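Local coordinates for D,D-dipeptidase/D,D-carboxypeptidase (Enterococcus faecalis, PDB 4MUQ), which is a zinc-dependent D,D-peptidase of vancomycin resistance that probably hydrolyses D-Ala-D-Ala and trims the terminal D-Ala from peptidoglycan precursors, at residues A[43-48]-A[112-117]; A[53-58]-A[146-151]; A[69-74]-A[121-126]; A[75-80]-A[102-107]. All blocks are in the same frame, centred on the assembly; numbering follows the deposited sequence.

Contact 1 (A[43-48]-A[112-117]); sequences PNILMK and LAIDLG. With ZN (zinc ion), chain B; LY0 ((2R)-3-[(R)-[(1R)-1-aminoethyl](hydroxy)phosphoryl]-2-methylpropanoic acid), chain C; 2D8 ((2R)-3-[(R)-[(1S)-1-aminoethyl](hydroxy)phosphoryl]-2-methylpropanoic acid), chain D.
K48 and L112 lie side by side and point the same way, with K48 CD 3.7 Å from L112 CD2. Only the aliphatic part of the lysine takes part. Its chain bends at chi3 and chi4, and NZ ends on the backbone O of K33. Next to this pair, M47 reaches across to strand 113-117. M47 has two deposited conformers, so the details that follow hold for one of them. M47 CG stands beside its backbone N (chi1 -66°), and the chain then curls. Its tip sits over the strand backbone, with M47 SD 3.3 Å from A113 O. The terminal methyl M47 CE lies 3.9 Å from I114 CB. I114 sends CG1 anti to its backbone N (chi1 -172°), and I114 CD1 comes within 4.1 Å of M47 SD. I45, also modelled twice, adds a looser methyl contact to I114.

The strand axes run at 141° to each other and no hydrogen bond links the two segments. Strand 45-48 pairs with 35-39 in a small sheet. Strand 113-118 lies inside the four-stranded sheet of the Hedgehog/DD-peptidase fold. D115, the next residue after I114, has no contact with 43-48 and gives its carboxylate to the zinc ion. D115 OD1 binds zinc at 2.0 Å and D115 OD2 at 2.4 Å. H108 and H168 complete the protein ligands, and both phosphinate oxygens of the inhibitor also bind the metal. In the 2D8 diastereomer, N1 donates to D115 OD2 over 3.2 Å. I114 thus offers an apolar surface to M47 and I45, while D115 beside it binds the metal.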
# COMPACT_ATOMS: atom_id res chain seq x y z
N PRO A 43 19.81 7.59 1.00
CA PRO A 43 19.18 8.85 1.42
C PRO A 43 18.17 9.41 0.44
O PRO A 43 17.32 10.22 0.83
CB PRO A 43 20.37 9.82 1.55
CG PRO A 43 21.44 9.22 0.69
CD PRO A 43 21.28 7.74 0.87
N ASN A 44 18.25 9.01 -0.82
CA ASN A 44 17.39 9.62 -1.83
C ASN A 44 16.13 8.81 -2.10
O ASN A 44 15.30 9.18 -2.93
CB ASN A 44 18.19 9.90 -3.11
CG ASN A 44 19.34 10.87 -2.87
OD1 ASN A 44 19.14 11.99 -2.39
ND2 ASN A 44 20.56 10.44 -3.18
N ILE A 45 15.97 7.71 -1.38
CA ILE A 45 14.75 6.93 -1.47
C ILE A 45 13.88 7.22 -0.25
O ILE A 45 14.17 6.77 0.85
CB ILE A 45 15.03 5.44 -1.59
CG1 ILE A 45 15.91 5.22 -2.82
CG2 ILE A 45 13.73 4.64 -1.66
CD1 ILE A 45 15.75 3.88 -3.45
N LEU A 46 12.82 8.00 -0.47
CA LEU A 46 11.95 8.41 0.64
C LEU A 46 10.72 7.54 0.73
O LEU A 46 10.28 6.97 -0.27
CB LEU A 46 11.51 9.86 0.44
CG LEU A 46 12.59 10.88 0.12
CD1 LEU A 46 11.96 12.26 -0.06
CD2 LEU A 46 13.63 10.91 1.23
N MET A 47 10.19 7.40 1.95
CA MET A 47 8.92 6.71 2.20
C MET A 47 8.22 7.44 3.33
O MET A 47 8.85 8.19 4.07
CB MET A 47 9.16 5.27 2.65
CG MET A 47 9.77 4.36 1.61
SD MET A 47 8.72 4.08 0.19
CE MET A 47 7.46 3.02 0.91
N LYS A 48 6.92 7.20 3.48
CA LYS A 48 6.25 7.70 4.67
C LYS A 48 6.96 7.11 5.90
O LYS A 48 7.37 5.94 5.89
CB LYS A 48 4.77 7.34 4.69
CG LYS A 48 3.92 8.12 3.68
CD LYS A 48 2.44 8.02 4.01
CE LYS A 48 2.11 8.67 5.35
NZ LYS A 48 2.11 10.17 5.27
N LEU A 112 3.69 5.07 -0.03
CA LEU A 112 3.33 3.75 0.53
C LEU A 112 3.90 2.59 -0.27
O LEU A 112 3.74 1.44 0.14
CB LEU A 112 1.80 3.62 0.58
CG LEU A 112 1.05 4.67 1.40
CD1 LEU A 112 -0.45 4.49 1.23
CD2 LEU A 112 1.42 4.63 2.89
N ALA A 113 4.54 2.87 -1.40
CA ALA A 113 5.02 1.79 -2.26
C ALA A 113 6.52 1.81 -2.41
O ALA A 113 7.14 2.87 -2.46
CB ALA A 113 4.37 1.88 -3.64
N ILE A 114 7.09 0.62 -2.49
CA ILE A 114 8.52 0.50 -2.67
C ILE A 114 8.83 -0.62 -3.65
O ILE A 114 8.20 -1.68 -3.64
CB ILE A 114 9.23 0.29 -1.31
CG1 ILE A 114 10.75 0.36 -1.49
CG2 ILE A 114 8.79 -1.00 -0.63
CD1 ILE A 114 11.48 1.04 -0.36
N ASP A 115 9.81 -0.36 -4.52
CA ASP A 115 10.38 -1.37 -5.39
C ASP A 115 11.67 -1.85 -4.74
O ASP A 115 12.52 -1.04 -4.38
CB ASP A 115 10.65 -0.80 -6.79
CG ASP A 115 9.36 -0.40 -7.52
OD1 ASP A 115 8.32 -0.93 -7.19
OD2 ASP A 115 9.34 0.47 -8.41
N LEU A 116 11.80 -3.17 -4.61
CA LEU A 116 12.97 -3.78 -3.99
C LEU A 116 13.74 -4.64 -4.99
O LEU A 116 13.15 -5.18 -5.94
CB LEU A 116 12.54 -4.66 -2.82
CG LEU A 116 11.77 -3.94 -1.71
CD1 LEU A 116 11.26 -4.95 -0.70
CD2 LEU A 116 12.65 -2.90 -1.03
N GLY A 117 15.04 -4.77 -4.79
CA GLY A 117 15.83 -5.61 -5.66
C GLY A 117 16.95 -6.31 -4.94
O GLY A 117 17.37 -5.90 -3.85
ZN ZN B . 7.00 0.13 -8.18
P LY0 C . 6.82 0.28 -11.03
C1 LY0 C . 8.02 1.63 -12.94
N1 LY0 C . 8.08 -0.70 -13.16
C2 LY0 C . 8.21 0.32 -12.20
C4 LY0 C . 5.24 0.34 -11.92
C5 LY0 C . 4.09 0.86 -11.11
C6 LY0 C . 4.13 2.38 -11.08
C7 LY0 C . 2.80 0.34 -11.72
O31 LY0 C . 6.90 1.53 -10.13
O32 LY0 C . 6.97 -0.95 -10.08
O61 LY0 C . 3.71 2.92 -10.07
O62 LY0 C . 4.54 2.99 -12.06
C4 2D8 D . 5.23 0.34 -11.92
C5 2D8 D . 4.09 0.86 -11.11
C6 2D8 D . 4.13 2.39 -11.08
C7 2D8 D . 2.80 0.34 -11.72
N1 2D8 D . 9.38 0.04 -11.63
P 2D8 D . 6.81 0.28 -11.03
C1 2D8 D . 8.04 1.60 -12.94
C2 2D8 D . 8.14 0.25 -12.27
O31 2D8 D . 6.91 1.54 -10.14
O32 2D8 D . 6.97 -0.95 -10.08
O61 2D8 D . 3.71 2.93 -10.07
O62 2D8 D . 4.54 2.99 -12.06

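Contact 2 (A[53-58]-A[146-151]); sequences NVLQLI and YGFTQR
Y146 rests on V54, L57 and I58 of helix 49-62, where this helix packs against the edge strand 148-150 of the four-stranded sheet. This is helix-on-sheet packing in the alpha+beta Hedgehog/DD-peptidase fold. The helix and strand segments cross at 76°, and the contact is made by apolar side chains without hydrogen bonds between them. Y146 and I58 slide past each other in opposite directions. I58 CG1 lies 3.7 Å from Y146 CG, at the root of the ring. Further out, L57 CB comes to 4.2 Å from Y146 CE1. The Y146 carbonyl also faces the helix. V54 CG1, anti to its backbone N (chi1 165°), lies 3.3 Å from Y146 O.

G147 follows with a positive phi (116°). At its backbone angles a CB would crowd the carbonyl O of Y146. Its backbone bonds to V172 and G173.

F148 then points back to the helix. V54 CG1 meets its ring at the edge, near the ring plane, 3.8 Å from F148 CE2. L55 crosses F148 at about a right angle. The ring also packs edge-to-face with Y171 of the adjoining strand. Further along, the Q150 side-chain amide is hydrogen-bonded to R140 and Y132. I58 reaches both aromatic residues with one methyl: I58 CD1 is 3.8 Å from Y146 CB and 3.7 Å from F148 CD2.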
# COMPACT_ATOMS: atom_id res chain seq x y z
N ASN A 53 9.70 2.70 8.87
CA ASN A 53 9.95 1.96 10.10
C ASN A 53 9.56 0.49 9.97
O ASN A 53 10.29 -0.38 10.44
CB ASN A 53 9.25 2.63 11.28
CG ASN A 53 9.88 3.97 11.64
OD1 ASN A 53 11.03 4.23 11.29
ND2 ASN A 53 9.12 4.82 12.32
N VAL A 54 8.44 0.22 9.31
CA VAL A 54 8.01 -1.16 9.12
C VAL A 54 8.99 -1.93 8.24
O VAL A 54 9.31 -3.09 8.52
CB VAL A 54 6.58 -1.19 8.53
CG1 VAL A 54 6.25 -2.57 8.00
CG2 VAL A 54 5.57 -0.77 9.59
N LEU A 55 9.48 -1.27 7.19
CA LEU A 55 10.44 -1.90 6.29
C LEU A 55 11.67 -2.33 7.09
O LEU A 55 12.15 -3.45 6.93
CB LEU A 55 10.84 -0.93 5.18
CG LEU A 55 11.48 -1.56 3.96
CD1 LEU A 55 10.48 -2.48 3.27
CD2 LEU A 55 11.99 -0.49 3.01
N GLN A 56 12.16 -1.45 7.96
CA GLN A 56 13.30 -1.81 8.79
C GLN A 56 13.01 -3.02 9.68
O GLN A 56 13.87 -3.89 9.85
CB GLN A 56 13.76 -0.62 9.65
CG GLN A 56 14.41 0.50 8.85
CD GLN A 56 15.69 0.06 8.16
OE1 GLN A 56 16.41 -0.81 8.65
NE2 GLN A 56 15.97 0.66 7.00
N LEU A 57 11.80 -3.08 10.24
CA LEU A 57 11.42 -4.24 11.05
C LEU A 57 11.47 -5.54 10.25
O LEU A 57 11.92 -6.57 10.75
CB LEU A 57 10.02 -4.04 11.65
CG LEU A 57 9.84 -2.98 12.73
CD1 LEU A 57 8.37 -2.86 13.11
CD2 LEU A 57 10.67 -3.30 13.96
N ILE A 58 11.00 -5.51 9.00
CA ILE A 58 11.03 -6.72 8.18
C ILE A 58 12.46 -7.13 7.86
O ILE A 58 12.80 -8.31 7.95
CB ILE A 58 10.22 -6.57 6.88
CG1 ILE A 58 8.77 -6.18 7.18
CG2 ILE A 58 10.21 -7.87 6.12
CD1 ILE A 58 8.00 -5.72 5.95
N TYR A 146 3.43 -7.72 8.47
CA TYR A 146 3.87 -6.39 8.91
C TYR A 146 3.14 -5.24 8.23
O TYR A 146 3.38 -4.08 8.56
CB TYR A 146 5.39 -6.23 8.71
CG TYR A 146 6.20 -7.08 9.66
CD1 TYR A 146 6.71 -6.54 10.83
CD2 TYR A 146 6.46 -8.42 9.38
CE1 TYR A 146 7.45 -7.31 11.71
CE2 TYR A 146 7.20 -9.19 10.25
CZ TYR A 146 7.69 -8.63 11.41
OH TYR A 146 8.43 -9.41 12.29
N GLY A 147 2.25 -5.54 7.30
CA GLY A 147 1.50 -4.49 6.66
C GLY A 147 1.73 -4.31 5.16
O GLY A 147 1.10 -3.45 4.55
N PHE A 148 2.63 -5.10 4.59
CA PHE A 148 2.94 -5.00 3.16
C PHE A 148 2.32 -6.12 2.33
O PHE A 148 2.12 -7.25 2.83
CB PHE A 148 4.46 -5.03 2.94
CG PHE A 148 5.14 -3.68 3.03
CD1 PHE A 148 5.16 -2.82 1.93
CD2 PHE A 148 5.80 -3.29 4.19
CE1 PHE A 148 5.81 -1.61 1.99
CE2 PHE A 148 6.46 -2.06 4.26
CZ PHE A 148 6.46 -1.23 3.15
N THR A 149 2.02 -5.83 1.07
CA THR A 149 1.49 -6.82 0.14
C THR A 149 2.25 -6.71 -1.19
O THR A 149 2.62 -5.60 -1.59
CB THR A 149 -0.04 -6.66 -0.06
OG1 THR A 149 -0.58 -7.81 -0.72
CG2 THR A 149 -0.39 -5.39 -0.87
N GLN A 150 2.46 -7.82 -1.88
CA GLN A 150 2.99 -7.71 -3.24
C GLN A 150 1.83 -7.27 -4.12
O GLN A 150 0.79 -7.93 -4.20
CB GLN A 150 3.56 -9.03 -3.73
CG GLN A 150 4.26 -8.88 -5.07
CD GLN A 150 4.70 -10.20 -5.63
OE1 GLN A 150 5.04 -11.13 -4.89
NE2 GLN A 150 4.67 -10.31 -6.95
N ARG A 151 2.00 -6.14 -4.77
CA ARG A 151 0.87 -5.43 -5.36
C ARG A 151 0.31 -6.03 -6.64
O ARG A 151 -0.92 -6.04 -6.83
CB ARG A 151 1.27 -3.97 -5.58
CG ARG A 151 0.15 -3.07 -6.11
CD ARG A 151 -0.99 -2.99 -5.11
NE ARG A 151 -2.04 -2.08 -5.55
CZ ARG A 151 -3.07 -2.43 -6.32
NH1 ARG A 151 -3.17 -3.67 -6.79
NH2 ARG A 151 -3.98 -1.52 -6.64

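Contact 3 (A[69-74]-A[121-126]); sequences VPVSGY and KDIDFI. With 2D8 ((2R)-3-[(R)-[(1S)-1-aminoethyl](hydroxy)phosphoryl]-2-methylpropanoic acid), chain D; LY0 ((2R)-3-[(R)-[(1R)-1-aminoethyl](hydroxy)phosphoryl]-2-methylpropanoic acid), chain C.
V71 overlaps both I123 and F125, one with each of its methyl groups. It belongs to a classic beta bulge: V71 and S72 together face D115 on the neighbouring strand 113-118. Here the edge strand 68-72 meets the loop that leads from strand 113-118 to helix 134-142. V71 CG1 is anti to the backbone N (chi1 173°) and lies 4.0 Å from F125 CD1. V71 CG2 turns to the other residue, 4.0 Å from I123 CG2. Earlier on the strand, V69 CG2 touches I123 CD1 at 3.6 Å.

The F125 ring also touches the bulge itself. F125 CE1 approaches V71 O to 3.8 Å and S72 CB to 4.1 Å. S72 OG is engaged by R75 NH1, and G73 O accepts from ND1 of the zinc ligand H108. On the loop side, F125 packs on I83 and I126 on S87 and N91, all of helix 77-91. The loop therefore joins the sheet edge to this helix and borders the inhibitor pocket. There I126 O comes close to the inhibitor amine, 2.7 Å from 2D8 N1 and 2.8 Å from LY0 N1.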
# COMPACT_ATOMS: atom_id res chain seq x y z
N VAL A 69 18.08 -4.19 -1.61
CA VAL A 69 18.18 -2.75 -1.69
C VAL A 69 16.88 -2.11 -2.15
O VAL A 69 16.15 -2.67 -2.99
CB VAL A 69 19.34 -2.31 -2.60
CG1 VAL A 69 20.67 -2.81 -2.04
CG2 VAL A 69 19.12 -2.81 -4.00
N PRO A 70 16.56 -0.94 -1.59
CA PRO A 70 15.42 -0.18 -2.09
C PRO A 70 15.84 0.47 -3.40
O PRO A 70 16.93 1.04 -3.50
CB PRO A 70 15.18 0.86 -1.00
CG PRO A 70 16.52 1.07 -0.37
CD PRO A 70 17.22 -0.27 -0.45
N VAL A 71 15.00 0.32 -4.41
CA VAL A 71 15.28 0.80 -5.75
C VAL A 71 14.49 2.08 -6.04
O VAL A 71 15.01 3.01 -6.66
CB VAL A 71 14.96 -0.28 -6.83
CG1 VAL A 71 15.08 0.29 -8.24
CG2 VAL A 71 15.86 -1.49 -6.66
N SER A 72 13.25 2.12 -5.58
CA SER A 72 12.40 3.28 -5.80
C SER A 72 11.34 3.32 -4.73
O SER A 72 10.65 2.33 -4.51
CB SER A 72 11.73 3.21 -7.17
OG SER A 72 11.04 4.41 -7.45
N GLY A 73 11.20 4.47 -4.07
CA GLY A 73 10.17 4.68 -3.07
C GLY A 73 9.20 5.76 -3.50
O GLY A 73 8.51 5.61 -4.51
N TYR A 74 9.14 6.84 -2.73
CA TYR A 74 8.31 7.97 -3.14
C TYR A 74 8.79 8.52 -4.48
O TYR A 74 9.99 8.71 -4.68
CB TYR A 74 8.35 9.08 -2.10
CG TYR A 74 7.61 10.31 -2.56
CD1 TYR A 74 6.22 10.33 -2.54
CD2 TYR A 74 8.28 11.41 -3.07
CE1 TYR A 74 5.51 11.44 -2.98
CE2 TYR A 74 7.58 12.53 -3.52
CZ TYR A 74 6.20 12.52 -3.47
OH TYR A 74 5.48 13.61 -3.91
N LYS A 121 25.57 -5.05 -8.40
CA LYS A 121 26.09 -3.76 -8.86
C LYS A 121 25.33 -3.13 -10.04
O LYS A 121 25.35 -1.92 -10.21
CB LYS A 121 27.59 -3.84 -9.14
CG LYS A 121 28.44 -3.32 -7.99
CD LYS A 121 29.91 -3.47 -8.29
CE LYS A 121 30.35 -4.91 -8.16
NZ LYS A 121 31.62 -5.17 -8.89
N ASP A 122 24.66 -3.96 -10.84
CA ASP A 122 23.82 -3.43 -11.91
C ASP A 122 22.37 -3.89 -11.72
O ASP A 122 22.08 -5.09 -11.77
CB ASP A 122 24.35 -3.85 -13.28
CG ASP A 122 25.72 -3.25 -13.58
OD1 ASP A 122 25.94 -2.06 -13.27
OD2 ASP A 122 26.59 -3.98 -14.12
N ILE A 123 21.48 -2.94 -11.49
CA ILE A 123 20.08 -3.23 -11.23
C ILE A 123 19.19 -2.48 -12.21
O ILE A 123 19.36 -1.27 -12.39
CB ILE A 123 19.69 -2.83 -9.79
CG1 ILE A 123 20.49 -3.65 -8.78
CG2 ILE A 123 18.19 -2.96 -9.57
CD1 ILE A 123 20.38 -3.14 -7.35
N ASP A 124 18.27 -3.18 -12.87
CA ASP A 124 17.34 -2.51 -13.77
C ASP A 124 16.34 -1.71 -12.96
O ASP A 124 15.60 -2.26 -12.15
CB ASP A 124 16.63 -3.50 -14.69
CG ASP A 124 16.04 -2.82 -15.92
OD1 ASP A 124 16.63 -2.94 -17.01
OD2 ASP A 124 14.99 -2.15 -15.77
N PHE A 125 16.33 -0.40 -13.19
CA PHE A 125 15.48 0.51 -12.44
C PHE A 125 13.98 0.24 -12.64
O PHE A 125 13.21 0.31 -11.68
CB PHE A 125 15.80 1.96 -12.81
CG PHE A 125 14.91 2.96 -12.14
CD1 PHE A 125 15.13 3.33 -10.82
CD2 PHE A 125 13.84 3.53 -12.83
CE1 PHE A 125 14.30 4.26 -10.20
CE2 PHE A 125 13.01 4.45 -12.22
CZ PHE A 125 13.25 4.82 -10.90
N ILE A 126 13.59 -0.04 -13.88
CA ILE A 126 12.18 -0.27 -14.20
C ILE A 126 11.70 -1.66 -13.78
O ILE A 126 10.60 -1.82 -13.24
CB ILE A 126 11.88 -0.01 -15.71
CG1 ILE A 126 11.52 1.47 -15.93
CG2 ILE A 126 10.77 -0.92 -16.24
CD1 ILE A 126 10.74 1.73 -17.21
C4 2D8 D . 5.23 0.34 -11.92
C5 2D8 D . 4.09 0.86 -11.11
C6 2D8 D . 4.13 2.39 -11.08
C7 2D8 D . 2.80 0.34 -11.72
N1 2D8 D . 9.38 0.04 -11.63
P 2D8 D . 6.81 0.28 -11.03
C1 2D8 D . 8.04 1.60 -12.94
C2 2D8 D . 8.14 0.25 -12.27
O31 2D8 D . 6.91 1.54 -10.14
O32 2D8 D . 6.97 -0.95 -10.08
O61 2D8 D . 3.71 2.93 -10.07
O62 2D8 D . 4.54 2.99 -12.06
P LY0 C . 6.82 0.28 -11.03
C1 LY0 C . 8.02 1.63 -12.94
N1 LY0 C . 8.08 -0.70 -13.16
C2 LY0 C . 8.21 0.32 -12.20
C4 LY0 C . 5.24 0.34 -11.92
C5 LY0 C . 4.09 0.86 -11.11
C6 LY0 C . 4.13 2.38 -11.08
C7 LY0 C . 2.80 0.34 -11.72
O31 LY0 C . 6.90 1.53 -10.13
O32 LY0 C . 6.97 -0.95 -10.08
O61 LY0 C . 3.71 2.92 -10.07
O62 LY0 C . 4.54 2.99 -12.06

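Contact 4 (A[75-80]-A[102-107]); sequences RSLEEQ and LPNHSE. With 2D8 ((2R)-3-[(R)-[(1S)-1-aminoethyl](hydroxy)phosphoryl]-2-methylpropanoic acid), chain D; LY0 ((2R)-3-[(R)-[(1R)-1-aminoethyl](hydroxy)phosphoryl]-2-methylpropanoic acid), chain C.
Q80 and S106 pack against each other, with Q80 CD 3.5 Å from S106 CB. Each holds one oxygen of the inhibitor carboxylate. Q80 NE2 donates to LY0 O62 over 3.0 Å, and S106 OG shares a short 2.6 Å hydrogen bond with LY0 O61. R75 grips the phosphinate instead. R75 NH2 donates to LY0 O31 at 2.8 Å. R75 NH1 donates to the same oxygen, which lies at the edge of the guanidinium. The 2D8 diastereomer is held in the same way.

In the next shell, R75 and Q80 fix each other. Q80 OE1 takes R75 NE at 3.0 Å and R75 NH2 at 2.9 Å, nearly in the guanidinium plane (3° out). The NH2 bond uses a carbonyl lone pair. This double grip holds the amide with NE2 directed to the inhibitor and also to A101 O. Q80 CG is anti to its backbone N (chi1 -175°) and packs on P103 CA. S106 OG accepts from H108 N as well.

Further out, L77 CD1 lies 3.5 Å from N104 OD1 and 3.8 Å from P103 CB. L102 to H105 form a type II turn closed by H105 N to L102 O. S76 and E79 make a capping box at the start of helix 77-91. On that helix L102 packs against Y84 and P103 against T81, while E107 packs on A113 of strand 113-118.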
# COMPACT_ATOMS: atom_id res chain seq x y z
N ARG A 75 7.84 8.78 -5.38
CA ARG A 75 8.14 9.51 -6.61
C ARG A 75 7.16 10.65 -6.74
O ARG A 75 5.96 10.49 -6.47
CB ARG A 75 8.06 8.59 -7.84
CG ARG A 75 9.01 7.41 -7.71
CD ARG A 75 9.33 6.73 -9.02
NE ARG A 75 8.18 6.09 -9.65
CZ ARG A 75 8.03 4.77 -9.82
NH1 ARG A 75 8.91 3.89 -9.37
NH2 ARG A 75 6.95 4.32 -10.44
N SER A 76 7.68 11.81 -7.11
CA SER A 76 6.87 12.97 -7.39
C SER A 76 6.20 12.83 -8.74
O SER A 76 6.53 11.95 -9.54
CB SER A 76 7.75 14.20 -7.44
OG SER A 76 8.67 14.11 -8.52
N LEU A 77 5.28 13.74 -9.03
CA LEU A 77 4.59 13.74 -10.31
C LEU A 77 5.56 13.91 -11.48
O LEU A 77 5.46 13.22 -12.50
CB LEU A 77 3.55 14.85 -10.34
CG LEU A 77 2.83 15.03 -11.68
CD1 LEU A 77 2.03 13.79 -12.04
CD2 LEU A 77 1.92 16.25 -11.62
N GLU A 78 6.51 14.84 -11.35
CA GLU A 78 7.50 15.01 -12.42
C GLU A 78 8.33 13.76 -12.65
O GLU A 78 8.61 13.41 -13.80
CB GLU A 78 8.37 16.26 -12.20
CG GLU A 78 9.45 16.17 -11.11
CD GLU A 78 10.76 15.50 -11.57
OE1 GLU A 78 11.59 15.20 -10.69
OE2 GLU A 78 10.96 15.29 -12.79
N GLU A 79 8.72 13.07 -11.58
CA GLU A 79 9.47 11.82 -11.72
C GLU A 79 8.66 10.75 -12.45
O GLU A 79 9.16 10.05 -13.34
CB GLU A 79 9.83 11.27 -10.34
CG GLU A 79 10.85 12.06 -9.58
CD GLU A 79 11.09 11.44 -8.23
OE1 GLU A 79 10.65 12.02 -7.22
OE2 GLU A 79 11.68 10.34 -8.18
N GLN A 80 7.40 10.58 -12.04
CA GLN A 80 6.58 9.56 -12.67
C GLN A 80 6.34 9.86 -14.15
O GLN A 80 6.34 8.96 -15.00
CB GLN A 80 5.24 9.44 -11.93
CG GLN A 80 4.35 8.31 -12.43
CD GLN A 80 4.91 6.95 -12.06
OE1 GLN A 80 5.74 6.82 -11.15
NE2 GLN A 80 4.45 5.91 -12.76
N LEU A 102 0.26 5.42 -15.17
CA LEU A 102 0.07 6.79 -15.62
C LEU A 102 0.43 7.77 -14.50
O LEU A 102 0.21 7.50 -13.31
CB LEU A 102 -1.39 7.02 -16.01
CG LEU A 102 -1.91 6.33 -17.27
CD1 LEU A 102 -3.44 6.42 -17.32
CD2 LEU A 102 -1.29 6.97 -18.50
N PRO A 103 0.99 8.94 -14.86
CA PRO A 103 1.18 9.97 -13.86
C PRO A 103 -0.14 10.27 -13.14
O PRO A 103 -1.20 10.36 -13.77
CB PRO A 103 1.63 11.17 -14.70
CG PRO A 103 2.34 10.54 -15.85
CD PRO A 103 1.53 9.32 -16.17
N ASN A 104 -0.04 10.42 -11.81
CA ASN A 104 -1.19 10.58 -10.92
C ASN A 104 -2.01 9.31 -10.73
O ASN A 104 -3.06 9.36 -10.12
CB ASN A 104 -2.06 11.79 -11.27
CG ASN A 104 -1.46 13.08 -10.77
OD1 ASN A 104 -0.61 13.08 -9.87
ND2 ASN A 104 -1.88 14.17 -11.36
N HIS A 105 -1.51 8.18 -11.22
CA HIS A 105 -2.15 6.89 -10.97
C HIS A 105 -1.16 5.90 -10.40
O HIS A 105 -1.41 4.68 -10.41
CB HIS A 105 -2.76 6.32 -12.26
CG HIS A 105 -3.82 7.19 -12.86
ND1 HIS A 105 -5.16 6.90 -12.75
CD2 HIS A 105 -3.74 8.36 -13.53
CE1 HIS A 105 -5.86 7.84 -13.36
NE2 HIS A 105 -5.02 8.74 -13.85
N SER A 106 -0.00 6.38 -9.94
CA SER A 106 1.04 5.52 -9.37
C SER A 106 1.01 5.52 -7.85
O SER A 106 0.97 6.58 -7.22
CB SER A 106 2.42 6.00 -9.80
OG SER A 106 3.45 5.28 -9.12
N GLU A 107 1.04 4.33 -7.25
CA GLU A 107 1.21 4.20 -5.81
C GLU A 107 2.48 4.81 -5.31
O GLU A 107 2.59 5.13 -4.13
CB GLU A 107 1.27 2.74 -5.38
CG GLU A 107 0.04 1.96 -5.67
CD GLU A 107 0.06 0.62 -4.98
OE1 GLU A 107 1.14 -0.05 -4.94
OE2 GLU A 107 -1.01 0.25 -4.49
C4 2D8 D . 5.23 0.34 -11.92
C5 2D8 D . 4.09 0.86 -11.11
C6 2D8 D . 4.13 2.39 -11.08
C7 2D8 D . 2.80 0.34 -11.72
N1 2D8 D . 9.38 0.04 -11.63
P 2D8 D . 6.81 0.28 -11.03
C1 2D8 D . 8.04 1.60 -12.94
C2 2D8 D . 8.14 0.25 -12.27
O31 2D8 D . 6.91 1.54 -10.14
O32 2D8 D . 6.97 -0.95 -10.08
O61 2D8 D . 3.71 2.93 -10.07
O62 2D8 D . 4.54 2.99 -12.06
P LY0 C . 6.82 0.28 -11.03
C1 LY0 C . 8.02 1.63 -12.94
N1 LY0 C . 8.08 -0.70 -13.16
C2 LY0 C . 8.21 0.32 -12.20
C4 LY0 C . 5.24 0.34 -11.92
C5 LY0 C . 4.09 0.86 -11.11
C6 LY0 C . 4.13 2.38 -11.08
C7 LY0 C . 2.80 0.34 -11.72
O31 LY0 C . 6.90 1.53 -10.13
O32 LY0 C . 6.97 -0.95 -10.08
O61 LY0 C . 3.71 2.92 -10.07
O62 LY0 C . 4.54 2.99 -12.06

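How the contacts relate
Contacts 1, 3 and 4 border the zinc and inhibitor site. Contact 2 lies further off, with the F148 side chain about 10 Å from zinc. Contacts 1 and 3 share the four-stranded sheet, their centres about 9 Å apart. Strand 45-48 also joins contact 3 through a probable hydrogen bond, Y74 N to L46 O, 2.7 Å. Contact 2 packs beside contact 1, with I114 CD1 3.7 Å from L55 CD2. Contact 4 meets contact 1 at the metal, where R75 NH1 and D115 OD2 form a salt bridge at 3.6 Å. It reaches contact 2 through R151 NE and E107 OE2, a 2.8 Å salt bridge. E107 is also hydrogen-bonded to the zinc ligand H168.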